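Local coordinates for protein phospho-furanose lactonase (Mycoplasma synoviae, PDB 3MSR) that hydrolyses 1,4-lactones, among them D-xylono- and L-arabino-1,4-lactone 5-phosphate, as a zinc-dependent enzyme of the phosphotriesterase family, at residues V74-L79 with E136-G141; G100-K105 with I153-T158; E121-C126 with L171-R176. All coordinates share one frame; numbering follows the deposited sequence.

The contacts lie in the first half of a TIM barrel. Contact 2 is the core: every touching residue is buried, the end of strand 94-100 pairs with strand 153-157, and Lys155 binds metal. Contact 3 is also buried but outside the strands: helices 119-131 and 165-181 pack mainly through apolar side chains, with the salt bridge kept within 165-181. Contact 1 is partly buried and joins a loop and the start of helix 78-88 to another loop through polar side chains and a water. Helix 119-131, strand 153-157 and helix 165-181 are consecutive. Contacts 2 and 3 touch through Phe101 and Ile122. Val74 of contact 1 packs on His102, and Tyr139 OH probably hydrogen-bonds to Met125 O.

Contact 1 of 3, residues V74-L79 with E136-G141; sequences VGRDVL and EYNYNG
Arg76 and Asn138 meet at the centre of this contact. The Asn138 carboxamide lies at the edge of the Arg76 guanidinium, and the two planes are 63° apart. Asn138 CG lies 4.0 Å from Arg76 NE and 3.3 Å from Arg76 O, which places the amide between side chain and backbone of the same arginine. The Arg76 chain runs extended as far as CD and then bends (chi3 79°), which turns its NE edge to the amide. Its NH1 forms a salt bridge with Glu129. The methyl CG2 of Val78 packs against the Asn138 amide. At the more open end, Leu79 crosses Glu136 at about a right angle, with Leu79 CD2 3.9 Å from Glu136 CD. The carboxylate itself is held by a salt bridge to Lys145. One water sits 2.9 Å from Glu136 O and is weakly bonded to Val78 N. Asn138 is presented by a type I' beta turn from Tyr137 to Asn140. On the other side Asp77 is the N-cap, its OD1 accepting from Lys80 N. The arrangement thus joins a beta turn to the capped start of helix 78-88, which follows strand 63-68 in the barrel.

Contact 2 of 3, residues G100-K105 with I153-T158; sequences GFHKAK and IIKAGT
This contact belongs to the parallel barrel of the phosphotriesterase family, at the strand that carries Lys155 of the two-zinc site. Gly100 and Lys155 form a parallel bridge. Phe101 N donates to Lys155 O over 3.0 Å in a nearly straight bond (169°). The same oxygen receives a CA-H...O contact from Gly100. Gly100 lies close against the Lys155 carbonyl and Ile154, whose CG1 comes within 3.6 Å of Gly100 CA. Past this bond the backbones meet through CA-H...O contacts, from Ala156 CA to Phe101 O and Lys103 CA to Gly157 O, and through a water. The water gives a bond to His102 O at 2.7 Å and takes one from Gly157 N at 2.9 Å. Lys155 binds both zincs through a carbamate on its side chain, but is modelled here as an unmodified lysine. Extended throughout, it runs alongside His102 in the same direction. Its NZ lies over one face of the imidazole, 3.7 Å from His102 NE2, and is hydrogen-bonded to Met69 O. Lys103 N donates to His102 ND1 (2.9 Å) in the ring plane, which helps to fix the rotation of the ring. His102 also meets the zinc ligand His188 edge to face. Strand 153-157 lies between strands 94-100 and 185-188. Its Ile154 and Ala156 pack on helix 165-181, while Phe101 and Ile154 reach helix 119-131.

Contact 3 of 3, residues E121-C126 with L171-R176; sequences EIVKMC and LEVAAR
Val123 and Val173 mark the nearest point of the two backbones, with CA atoms 5.4 Å apart. Along 171-176, Leu171 turns to helix 195-205, and Glu172 follows. Its carboxylate does not reach 121-126 but steadies Arg176 one turn later, through a salt bridge from Arg176 NH1 to Glu172 OE2 of 2.8 Å. The bond uses the anti side of the oxygen and lies near the guanidinium plane. Glu172 OE1 is paired with Lys349, so the carboxylate has two cationic partners. Val173 comes next and carries the apolar centre. Its CG1, anti to the backbone N (chi1 178°), touches Cys126 SG at 3.7 Å. Its two methyls both meet Ile122 CG2, each at 3.8 Å. Val123 CG2 lies beside them, 3.9 Å from Val173 CA. Arg176 closes the segment. Its CB lies 3.8 Å from Val123 CG2, and the same methyl sits over one face of the guanidinium, the two side chains crossing at about a right angle. The segments cross at -51°, with axes 9.4 Å apart at closest approach. Helix 119-131 also packs on Phe101 through Ile122. Helix 165-181 touches helix 195-205 through Leu171 and Ala175, so it lies between two helices of the barrel's outer layer.

Contact 1 of 3, residues V74-L79 with E136-G141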
ATOM      1  N   VAL A  74      -5.157 -11.331  -4.697  1.00 13.06           N
ATOM      2  CA  VAL A  74      -4.801 -10.647  -5.939  1.00 12.98           C
ATOM      3  C   VAL A  74      -3.287 -10.651  -6.138  1.00 13.49           C
ATOM      4  O   VAL A  74      -2.609  -9.642  -5.839  1.00 17.65           O
ATOM      5  CB  VAL A  74      -5.344  -9.195  -5.960  1.00 13.45           C
ATOM      6  CG1 VAL A  74      -5.059  -8.524  -7.309  1.00 16.19           C
ATOM      7  CG2 VAL A  74      -6.841  -9.201  -5.680  1.00 14.43           C
ATOM      8  N   GLY A  75      -2.746 -11.782  -6.578  1.00 13.47           N
ATOM      9  CA  GLY A  75      -1.336 -11.826  -6.946  1.00 16.02           C
ATOM     10  C   GLY A  75      -0.277 -12.208  -5.900  1.00 14.31           C
ATOM     11  O   GLY A  75       0.821 -12.613  -6.272  1.00 12.91           O
ATOM     12  N   ARG A  76      -0.625 -12.150  -4.619  1.00 11.43           N
ATOM     13  CA  ARG A  76       0.353 -12.378  -3.562  1.00 12.45           C
ATOM     14  C   ARG A  76       0.995 -13.761  -3.577  1.00 11.93           C
ATOM     15  O   ARG A  76       0.324 -14.761  -3.788  1.00 14.18           O
ATOM     16  CB  ARG A  76      -0.276 -12.117  -2.192  1.00 11.62           C
ATOM     17  CG  ARG A  76       0.773 -11.950  -1.106  1.00  9.47           C
ATOM     18  CD  ARG A  76       0.106 -11.767   0.209  1.00 10.14           C
ATOM     19  NE  ARG A  76      -0.339 -13.068   0.706  1.00 10.00           N
ATOM     20  CZ  ARG A  76      -1.040 -13.247   1.815  1.00 10.61           C
ATOM     21  NH1 ARG A  76      -1.403 -12.173   2.522  1.00  9.85           N
ATOM     22  NH2 ARG A  76      -1.401 -14.495   2.203  1.00  8.52           N
ATOM     23  N   ASP A  77       2.294 -13.796  -3.330  1.00  9.91           N
ATOM     24  CA  ASP A  77       3.064 -15.030  -3.261  1.00 10.81           C
ATOM     25  C   ASP A  77       4.027 -14.898  -2.088  1.00 12.38           C
ATOM     26  O   ASP A  77       5.069 -14.253  -2.202  1.00 12.39           O
ATOM     27  CB  ASP A  77       3.845 -15.223  -4.566  1.00 11.99           C
ATOM     28  CG  ASP A  77       4.477 -16.614  -4.682  1.00 14.95           C
ATOM     29  OD1 ASP A  77       4.993 -17.142  -3.684  1.00 15.60           O
ATOM     30  OD2 ASP A  77       4.463 -17.183  -5.790  1.00 17.10           O
ATOM     31  N   VAL A  78       3.666 -15.504  -0.955  1.00 12.92           N
ATOM     32  CA  VAL A  78       4.453 -15.461   0.268  1.00 11.34           C
ATOM     33  C   VAL A  78       5.825 -16.120   0.077  1.00 11.65           C
ATOM     34  O   VAL A  78       6.845 -15.550   0.386  1.00  9.81           O
ATOM     35  CB  VAL A  78       3.685 -16.147   1.425  1.00 14.36           C
ATOM     36  CG1 VAL A  78       4.568 -16.216   2.686  1.00 12.92           C
ATOM     37  CG2 VAL A  78       2.415 -15.340   1.741  1.00 11.18           C
ATOM     38  N   LEU A  79       5.829 -17.318  -0.496  1.00 13.48           N
ATOM     39  CA  LEU A  79       7.041 -18.088  -0.607  1.00 12.51           C
ATOM     40  C   LEU A  79       8.096 -17.404  -1.461  1.00 12.23           C
ATOM     41  O   LEU A  79       9.265 -17.301  -1.059  1.00 12.80           O
ATOM     42  CB  LEU A  79       6.728 -19.477  -1.160  1.00 14.42           C
ATOM     43  CG  LEU A  79       5.904 -20.362  -0.210  1.00 15.07           C
ATOM     44  CD1 LEU A  79       5.653 -21.741  -0.889  1.00 16.50           C
ATOM     45  CD2 LEU A  79       6.678 -20.546   1.087  1.00 17.51           C
ATOM     46  N   GLU A 136       0.282 -19.391   3.225  1.00 10.41           N
ATOM     47  CA  GLU A 136       1.034 -19.668   2.001  1.00 11.44           C
ATOM     48  C   GLU A 136       0.137 -20.017   0.820  1.00 13.35           C
ATOM     49  O   GLU A 136       0.580 -19.939  -0.323  1.00 11.39           O
ATOM     50  CB  GLU A 136       2.028 -20.836   2.211  1.00 12.92           C
ATOM     51  CG  GLU A 136       3.112 -20.518   3.204  1.00 13.18           C
ATOM     52  CD  GLU A 136       3.966 -21.729   3.567  1.00 13.86           C
ATOM     53  OE1 GLU A 136       3.680 -22.856   3.096  1.00 13.05           O
ATOM     54  OE2 GLU A 136       4.944 -21.530   4.320  1.00 15.04           O
ATOM     55  N   TYR A 137      -1.110 -20.414   1.083  1.00 10.86           N
ATOM     56  CA  TYR A 137      -2.064 -20.625  -0.024  1.00 13.26           C
ATOM     57  C   TYR A 137      -2.890 -19.353  -0.283  1.00 13.72           C
ATOM     58  O   TYR A 137      -3.850 -19.378  -1.052  1.00 11.50           O
ATOM     59  CB  TYR A 137      -3.008 -21.820   0.242  1.00 10.09           C
ATOM     60  CG  TYR A 137      -2.257 -23.121   0.479  1.00 13.07           C
ATOM     61  CD1 TYR A 137      -1.094 -23.406  -0.229  1.00 11.84           C
ATOM     62  CD2 TYR A 137      -2.730 -24.082   1.375  1.00 12.61           C
ATOM     63  CE1 TYR A 137      -0.404 -24.576  -0.036  1.00 13.58           C
ATOM     64  CE2 TYR A 137      -2.053 -25.277   1.560  1.00 12.91           C
ATOM     65  CZ  TYR A 137      -0.892 -25.520   0.853  1.00 13.56           C
ATOM     66  OH  TYR A 137      -0.186 -26.690   1.032  1.00 12.89           O
ATOM     67  N   ASN A 138      -2.538 -18.267   0.404  1.00 11.25           N
ATOM     68  CA  ASN A 138      -3.101 -16.955   0.098  1.00 11.68           C
ATOM     69  C   ASN A 138      -4.629 -16.824   0.144  1.00 12.78           C
ATOM     70  O   ASN A 138      -5.224 -16.069  -0.648  1.00 10.75           O
ATOM     71  CB  ASN A 138      -2.577 -16.473  -1.261  1.00 11.34           C
ATOM     72  CG  ASN A 138      -1.063 -16.420  -1.296  1.00 12.14           C
ATOM     73  OD1 ASN A 138      -0.416 -17.160  -2.041  1.00 16.21           O
ATOM     74  ND2 ASN A 138      -0.495 -15.593  -0.466  1.00  8.83           N
ATOM     75  N   TYR A 139      -5.243 -17.547   1.080  1.00 11.36           N
ATOM     76  CA  TYR A 139      -6.666 -17.481   1.302  1.00 10.95           C
ATOM     77  C   TYR A 139      -7.453 -17.747  -0.002  1.00 12.82           C
ATOM     78  O   TYR A 139      -8.536 -17.230  -0.194  1.00 11.49           O
ATOM     79  CB  TYR A 139      -7.043 -16.142   1.931  1.00 10.77           C
ATOM     80  CG  TYR A 139      -6.675 -16.021   3.400  1.00 11.39           C
ATOM     81  CD1 TYR A 139      -6.321 -17.150   4.154  1.00 11.20           C
ATOM     82  CD2 TYR A 139      -6.742 -14.783   4.049  1.00 10.61           C
ATOM     83  CE1 TYR A 139      -6.014 -17.036   5.545  1.00 11.97           C
ATOM     84  CE2 TYR A 139      -6.449 -14.663   5.399  1.00 11.41           C
ATOM     85  CZ  TYR A 139      -6.090 -15.784   6.147  1.00 10.70           C
ATOM     86  OH  TYR A 139      -5.820 -15.628   7.479  1.00  9.21           O
ATOM     87  N   ASN A 140      -6.870 -18.527  -0.882  0.54 12.93           N
ATOM     88  CA  ASN A 140      -7.443 -19.012  -2.113  0.54 13.80           C
ATOM     89  C   ASN A 140      -8.506 -20.122  -1.995  0.54 14.12           C
ATOM     90  O   ASN A 140      -9.002 -20.557  -2.997  0.54 14.03           O
ATOM     91  CB  ASN A 140      -6.338 -19.494  -3.092  0.54 11.83           C
ATOM     92  CG  ASN A 140      -5.633 -20.893  -2.661  0.54 12.64           C
ATOM     93  OD1 ASN A 140      -6.066 -21.601  -1.760  0.54  7.87           O
ATOM     94  ND2 ASN A 140      -4.516 -21.208  -3.328  0.54 12.91           N
ATOM     95  N   GLY A 141      -8.763 -20.596  -0.789  1.00 11.12           N
ATOM     96  CA  GLY A 141      -9.516 -21.833  -0.627  1.00 12.01           C
ATOM     97  C   GLY A 141      -9.617 -22.258   0.823  1.00 13.32           C
ATOM     98  O   GLY A 141      -9.107 -21.544   1.683  1.00 11.23           O
TER
HETATM   99  O   HOH W   1       2.712 -18.297  -1.382  1.00 13.01           O

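Contact 2 of 3, residues G100-K105 with I153-T158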
ATOM      1  N   GLY A 100      -5.653  -8.358   3.694  1.00  8.55           N
ATOM      2  CA  GLY A 100      -6.779  -7.530   3.272  1.00  7.79           C
ATOM      3  C   GLY A 100      -7.231  -7.756   1.833  1.00  9.15           C
ATOM      4  O   GLY A 100      -7.121  -8.851   1.330  1.00 10.80           O
ATOM      5  N   PHE A 101      -7.668  -6.710   1.150  1.00  8.07           N
ATOM      6  CA  PHE A 101      -8.410  -6.857  -0.102  1.00 10.57           C
ATOM      7  C   PHE A 101      -8.064  -5.782  -1.082  1.00 10.45           C
ATOM      8  O   PHE A 101      -7.666  -4.699  -0.675  1.00 11.19           O
ATOM      9  CB  PHE A 101      -9.908  -6.717   0.221  1.00  9.51           C
ATOM     10  CG  PHE A 101     -10.405  -7.882   1.010  1.00 11.16           C
ATOM     11  CD1 PHE A 101     -10.754  -9.059   0.344  1.00  9.13           C
ATOM     12  CD2 PHE A 101     -10.376  -7.852   2.396  1.00  9.19           C
ATOM     13  CE1 PHE A 101     -11.117 -10.184   1.054  1.00 11.92           C
ATOM     14  CE2 PHE A 101     -10.726  -8.978   3.124  1.00  9.96           C
ATOM     15  CZ  PHE A 101     -11.105 -10.154   2.451  1.00 10.54           C
ATOM     16  N   HIS A 102      -8.291  -6.050  -2.361  1.00 11.90           N
ATOM     17  CA  HIS A 102      -8.235  -5.014  -3.399  1.00 12.62           C
ATOM     18  C   HIS A 102      -9.642  -4.432  -3.646  1.00 13.59           C
ATOM     19  O   HIS A 102     -10.559  -4.653  -2.875  1.00 11.29           O
ATOM     20  CB  HIS A 102      -7.708  -5.619  -4.695  1.00 14.29           C
ATOM     21  CG  HIS A 102      -6.810  -4.698  -5.473  1.00 19.33           C
ATOM     22  ND1 HIS A 102      -7.176  -3.408  -5.813  1.00 22.28           N
ATOM     23  CD2 HIS A 102      -5.573  -4.890  -6.003  1.00 19.26           C
ATOM     24  CE1 HIS A 102      -6.205  -2.847  -6.516  1.00 21.47           C
ATOM     25  NE2 HIS A 102      -5.220  -3.722  -6.643  1.00 21.84           N
ATOM     26  N   LYS A 103      -9.828  -3.699  -4.731  1.00 12.26           N
ATOM     27  CA  LYS A 103     -11.148  -3.129  -4.997  1.00 12.35           C
ATOM     28  C   LYS A 103     -12.141  -4.230  -5.450  1.00 12.75           C
ATOM     29  O   LYS A 103     -11.726  -5.346  -5.822  1.00 12.76           O
ATOM     30  CB  LYS A 103     -10.984  -2.073  -6.090  1.00 13.43           C
ATOM     31  CG  LYS A 103     -10.578  -2.677  -7.411  1.00 17.47           C
ATOM     32  CD  LYS A 103     -10.033  -1.623  -8.398  1.00 20.15           C
ATOM     33  CE  LYS A 103      -9.775  -2.285  -9.811  1.00 24.21           C
ATOM     34  NZ  LYS A 103      -9.228  -1.345 -10.886  1.00 25.98           N
ATOM     35  N   ALA A 104     -13.436  -3.929  -5.424  1.00 11.49           N
ATOM     36  CA  ALA A 104     -14.509  -4.953  -5.566  1.00 14.98           C
ATOM     37  C   ALA A 104     -14.445  -5.648  -6.911  1.00 17.55           C
ATOM     38  O   ALA A 104     -14.885  -6.790  -7.067  1.00 12.63           O
ATOM     39  CB  ALA A 104     -15.871  -4.324  -5.449  1.00 11.52           C
ATOM     40  N   LYS A 105     -13.890  -4.950  -7.888  1.00 14.88           N
ATOM     41  CA  LYS A 105     -13.881  -5.488  -9.241  1.00 16.48           C
ATOM     42  C   LYS A 105     -13.077  -6.798  -9.281  1.00 18.12           C
ATOM     43  O   LYS A 105     -13.293  -7.609 -10.143  1.00 18.28           O
ATOM     44  CB  LYS A 105     -13.299  -4.460 -10.206  1.00 20.86           C
ATOM     45  CG  LYS A 105     -13.253  -4.916 -11.672  1.00 33.72           C
ATOM     46  CD  LYS A 105     -12.095  -4.234 -12.442  1.00 35.91           C
ATOM     47  CE  LYS A 105     -12.065  -4.641 -13.941  1.00 45.54           C
ATOM     48  NZ  LYS A 105     -11.384  -3.586 -14.805  1.00 54.45           N
ATOM     49  N   ILE A 153       0.755  -4.834   7.309  1.00  8.92           N
ATOM     50  CA  ILE A 153      -0.135  -3.763   6.839  1.00 10.27           C
ATOM     51  C   ILE A 153      -1.405  -4.421   6.226  1.00 10.59           C
ATOM     52  O   ILE A 153      -1.374  -5.606   5.832  1.00 10.13           O
ATOM     53  CB  ILE A 153       0.586  -2.874   5.781  1.00  8.74           C
ATOM     54  CG1 ILE A 153      -0.194  -1.588   5.487  1.00  9.09           C
ATOM     55  CG2 ILE A 153       0.851  -3.675   4.486  1.00  7.79           C
ATOM     56  CD1 ILE A 153       0.618  -0.537   4.694  1.00 10.02           C
ATOM     57  N   ILE A 154      -2.507  -3.673   6.135  1.00  8.82           N
ATOM     58  CA  ILE A 154      -3.719  -4.225   5.544  1.00  9.44           C
ATOM     59  C   ILE A 154      -4.155  -3.315   4.412  1.00 10.80           C
ATOM     60  O   ILE A 154      -4.070  -2.081   4.530  1.00 10.09           O
ATOM     61  CB  ILE A 154      -4.897  -4.405   6.568  1.00  9.50           C
ATOM     62  CG1 ILE A 154      -6.070  -5.147   5.888  1.00  9.39           C
ATOM     63  CG2 ILE A 154      -5.367  -3.072   7.149  1.00  7.01           C
ATOM     64  CD1 ILE A 154      -6.983  -5.935   6.880  1.00  6.95           C
ATOM     65  N   LYS A 155      -4.587  -3.923   3.311  1.00  8.05           N
ATOM     66  CA  LYS A 155      -5.004  -3.167   2.163  1.00  8.47           C
ATOM     67  C   LYS A 155      -6.518  -3.167   2.069  1.00  9.73           C
ATOM     68  O   LYS A 155      -7.178  -4.097   2.546  1.00 10.05           O
ATOM     69  CB  LYS A 155      -4.404  -3.774   0.892  1.00  9.62           C
ATOM     70  CG  LYS A 155      -4.537  -2.879  -0.297  1.00 10.53           C
ATOM     71  CD  LYS A 155      -3.987  -3.532  -1.565  1.00 11.48           C
ATOM     72  CE  LYS A 155      -3.882  -2.489  -2.698  1.00 13.78           C
ATOM     73  NZ  LYS A 155      -2.958  -2.894  -3.815  1.00 20.88           N
ATOM     74  N   ALA A 156      -7.062  -2.102   1.472  1.00 10.41           N
ATOM     75  CA  ALA A 156      -8.398  -2.063   0.857  1.00 11.10           C
ATOM     76  C   ALA A 156      -8.288  -1.288  -0.457  1.00 10.66           C
ATOM     77  O   ALA A 156      -7.249  -0.716  -0.726  1.00 10.09           O
ATOM     78  CB  ALA A 156      -9.464  -1.391   1.785  1.00 10.52           C
ATOM     79  N   GLY A 157      -9.348  -1.282  -1.264  1.00 10.78           N
ATOM     80  CA  GLY A 157      -9.366  -0.551  -2.523  1.00 12.19           C
ATOM     81  C   GLY A 157     -10.770  -0.088  -2.893  1.00 12.14           C
ATOM     82  O   GLY A 157     -11.768  -0.725  -2.523  1.00 11.44           O
ATOM     83  N   THR A 158     -10.861   1.039  -3.588  1.00 12.90           N
ATOM     84  CA  THR A 158     -12.141   1.543  -4.059  1.00 11.12           C
ATOM     85  C   THR A 158     -12.091   1.698  -5.598  1.00 11.90           C
ATOM     86  O   THR A 158     -11.011   1.828  -6.190  1.00 11.75           O
ATOM     87  CB  THR A 158     -12.554   2.857  -3.318  1.00 12.40           C
ATOM     88  OG1 THR A 158     -11.487   3.811  -3.376  1.00 14.14           O
ATOM     89  CG2 THR A 158     -12.835   2.581  -1.862  1.00 12.67           C
TER
HETATM   90  O   HOH W   2     -11.658  -3.053  -0.964  1.00 14.16           O

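Contact 3 of 3, residues E121-C126 with L171-R176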
ATOM      1  N   GLU A 121     -15.868 -12.655  10.734  1.00 14.63           N
ATOM      2  CA  GLU A 121     -15.050 -13.824  10.416  1.00 13.16           C
ATOM      3  C   GLU A 121     -13.885 -13.420   9.514  1.00 12.88           C
ATOM      4  O   GLU A 121     -12.790 -13.976   9.609  1.00 14.01           O
ATOM      5  CB  GLU A 121     -15.900 -14.886   9.700  1.00 13.59           C
ATOM      6  CG  GLU A 121     -17.039 -15.475  10.570  1.00 20.87           C
ATOM      7  CD  GLU A 121     -16.495 -16.006  11.926  1.00 27.85           C
ATOM      8  OE1 GLU A 121     -15.423 -16.688  11.939  1.00 25.64           O
ATOM      9  OE2 GLU A 121     -17.119 -15.699  12.970  1.00 34.21           O
ATOM     10  N   ILE A 122     -14.141 -12.480   8.614  1.00 10.44           N
ATOM     11  CA  ILE A 122     -13.090 -11.973   7.724  1.00 11.10           C
ATOM     12  C   ILE A 122     -12.004 -11.220   8.521  1.00 11.64           C
ATOM     13  O   ILE A 122     -10.796 -11.453   8.334  1.00 11.57           O
ATOM     14  CB  ILE A 122     -13.669 -11.044   6.683  1.00 10.49           C
ATOM     15  CG1 ILE A 122     -14.659 -11.828   5.796  1.00 10.47           C
ATOM     16  CG2 ILE A 122     -12.530 -10.438   5.794  1.00  9.74           C
ATOM     17  CD1 ILE A 122     -15.209 -10.984   4.639  1.00 10.53           C
ATOM     18  N   VAL A 123     -12.429 -10.366   9.448  1.00 10.97           N
ATOM     19  CA  VAL A 123     -11.487  -9.648  10.298  1.00 10.73           C
ATOM     20  C   VAL A 123     -10.591 -10.660  11.038  1.00 12.02           C
ATOM     21  O   VAL A 123      -9.373 -10.489  11.087  1.00 12.18           O
ATOM     22  CB  VAL A 123     -12.226  -8.716  11.301  1.00 12.70           C
ATOM     23  CG1 VAL A 123     -11.269  -8.244  12.436  1.00 11.28           C
ATOM     24  CG2 VAL A 123     -12.915  -7.533  10.571  1.00 10.26           C
ATOM     25  N   LYS A 124     -11.179 -11.737  11.577  1.00 13.63           N
ATOM     26  CA  LYS A 124     -10.372 -12.763  12.229  1.00 13.63           C
ATOM     27  C   LYS A 124      -9.276 -13.309  11.290  1.00 11.51           C
ATOM     28  O   LYS A 124      -8.121 -13.491  11.714  1.00 10.66           O
ATOM     29  CB  LYS A 124     -11.234 -13.924  12.719  1.00 14.22           C
ATOM     30  CG  LYS A 124     -12.111 -13.629  13.931  1.00 16.27           C
ATOM     31  CD  LYS A 124     -12.721 -14.995  14.374  1.00 22.14           C
ATOM     32  CE  LYS A 124     -13.962 -14.862  15.239  1.00 37.29           C
ATOM     33  NZ  LYS A 124     -13.855 -13.709  16.199  1.00 43.77           N
HETATM   34  N   MSE A 125      -9.632 -13.599  10.040  1.00 11.63           N
HETATM   35  CA  MSE A 125      -8.629 -14.098   9.088  1.00  9.69           C
HETATM   36  C   MSE A 125      -7.551 -13.043   8.793  1.00  9.63           C
HETATM   37  O   MSE A 125      -6.392 -13.388   8.594  1.00 10.12           O
HETATM   38  CB  MSE A 125      -9.270 -14.526   7.766  1.00  9.83           C
HETATM   39  CG  MSE A 125     -10.151 -15.740   7.868  1.00 10.31           C
HETATM   40 SE   MSE A 125      -9.151 -17.351   8.566  1.00 32.67          SE
HETATM   41  CE  MSE A 125      -8.259 -18.176   7.103  1.00 25.89           C
ATOM     42  N   CYS A 126      -7.920 -11.772   8.714  1.00  8.46           N
ATOM     43  CA  CYS A 126      -6.899 -10.732   8.488  1.00 10.65           C
ATOM     44  C   CYS A 126      -6.009 -10.511   9.729  1.00 11.23           C
ATOM     45  O   CYS A 126      -4.784 -10.443   9.624  1.00 10.80           O
ATOM     46  CB  CYS A 126      -7.523  -9.425   8.022  1.00  9.92           C
ATOM     47  SG  CYS A 126      -8.341  -9.566   6.374  1.00 11.20           S
ATOM     48  N   LEU A 171     -13.271  -1.789   3.733  1.00  9.37           N
ATOM     49  CA  LEU A 171     -12.740  -0.703   4.542  1.00  9.63           C
ATOM     50  C   LEU A 171     -13.044  -0.976   6.008  1.00 10.61           C
ATOM     51  O   LEU A 171     -12.259  -0.636   6.869  1.00  9.20           O
ATOM     52  CB  LEU A 171     -13.360   0.641   4.133  1.00  8.99           C
ATOM     53  CG  LEU A 171     -12.863   1.176   2.786  1.00 12.03           C
ATOM     54  CD1 LEU A 171     -13.759   2.354   2.332  1.00  7.62           C
ATOM     55  CD2 LEU A 171     -11.366   1.597   2.872  1.00  7.24           C
ATOM     56  N   GLU A 172     -14.224  -1.537   6.300  1.00 11.29           N
ATOM     57  CA  GLU A 172     -14.546  -1.871   7.689  1.00 12.58           C
ATOM     58  C   GLU A 172     -13.596  -2.952   8.197  1.00  9.51           C
ATOM     59  O   GLU A 172     -13.111  -2.862   9.319  1.00 12.05           O
ATOM     60  CB  GLU A 172     -15.987  -2.346   7.855  1.00 11.64           C
ATOM     61  CG  GLU A 172     -16.258  -2.800   9.311  1.00 13.31           C
ATOM     62  CD  GLU A 172     -17.753  -3.049   9.622  1.00 16.95           C
ATOM     63  OE1 GLU A 172     -18.652  -2.613   8.835  1.00 14.62           O
ATOM     64  OE2 GLU A 172     -18.011  -3.712  10.642  1.00 15.49           O
ATOM     65  N   VAL A 173     -13.339  -3.960   7.365  1.00  9.67           N
ATOM     66  CA  VAL A 173     -12.315  -4.978   7.654  1.00 10.28           C
ATOM     67  C   VAL A 173     -10.930  -4.359   7.956  1.00 10.38           C
ATOM     68  O   VAL A 173     -10.276  -4.751   8.905  1.00  9.95           O
ATOM     69  CB  VAL A 173     -12.184  -6.057   6.514  1.00  8.59           C
ATOM     70  CG1 VAL A 173     -11.051  -7.103   6.838  1.00  8.33           C
ATOM     71  CG2 VAL A 173     -13.523  -6.807   6.328  1.00  9.96           C
ATOM     72  N   ALA A 174     -10.507  -3.398   7.142  1.00  9.00           N
ATOM     73  CA  ALA A 174      -9.209  -2.765   7.319  1.00  9.94           C
ATOM     74  C   ALA A 174      -9.171  -1.995   8.641  1.00 10.12           C
ATOM     75  O   ALA A 174      -8.283  -2.173   9.436  1.00  8.69           O
ATOM     76  CB  ALA A 174      -8.931  -1.825   6.129  1.00  7.92           C
ATOM     77  N   ALA A 175     -10.188  -1.166   8.879  1.00  9.80           N
ATOM     78  CA  ALA A 175     -10.296  -0.404  10.115  1.00 10.85           C
ATOM     79  C   ALA A 175     -10.282  -1.295  11.360  1.00 11.44           C
ATOM     80  O   ALA A 175      -9.543  -1.017  12.308  1.00 11.75           O
ATOM     81  CB  ALA A 175     -11.565   0.463  10.104  1.00  9.03           C
ATOM     82  N   ARG A 176     -11.115  -2.330  11.383  1.00  9.50           N
ATOM     83  CA  ARG A 176     -11.181  -3.223  12.528  1.00  9.78           C
ATOM     84  C   ARG A 176      -9.874  -3.958  12.751  1.00 10.98           C
ATOM     85  O   ARG A 176      -9.374  -4.057  13.891  1.00 11.45           O
ATOM     86  CB  ARG A 176     -12.333  -4.231  12.367  1.00  7.88           C
ATOM     87  CG  ARG A 176     -13.671  -3.539  12.575  1.00 12.59           C
ATOM     88  CD  ARG A 176     -14.854  -4.383  12.133  1.00 14.72           C
ATOM     89  NE  ARG A 176     -15.086  -5.482  13.057  1.00 12.94           N
ATOM     90  CZ  ARG A 176     -16.225  -6.173  13.097  1.00 16.13           C
ATOM     91  NH1 ARG A 176     -17.224  -5.868  12.274  1.00 13.94           N
ATOM     92  NH2 ARG A 176     -16.372  -7.152  13.972  1.00 13.92           N
TER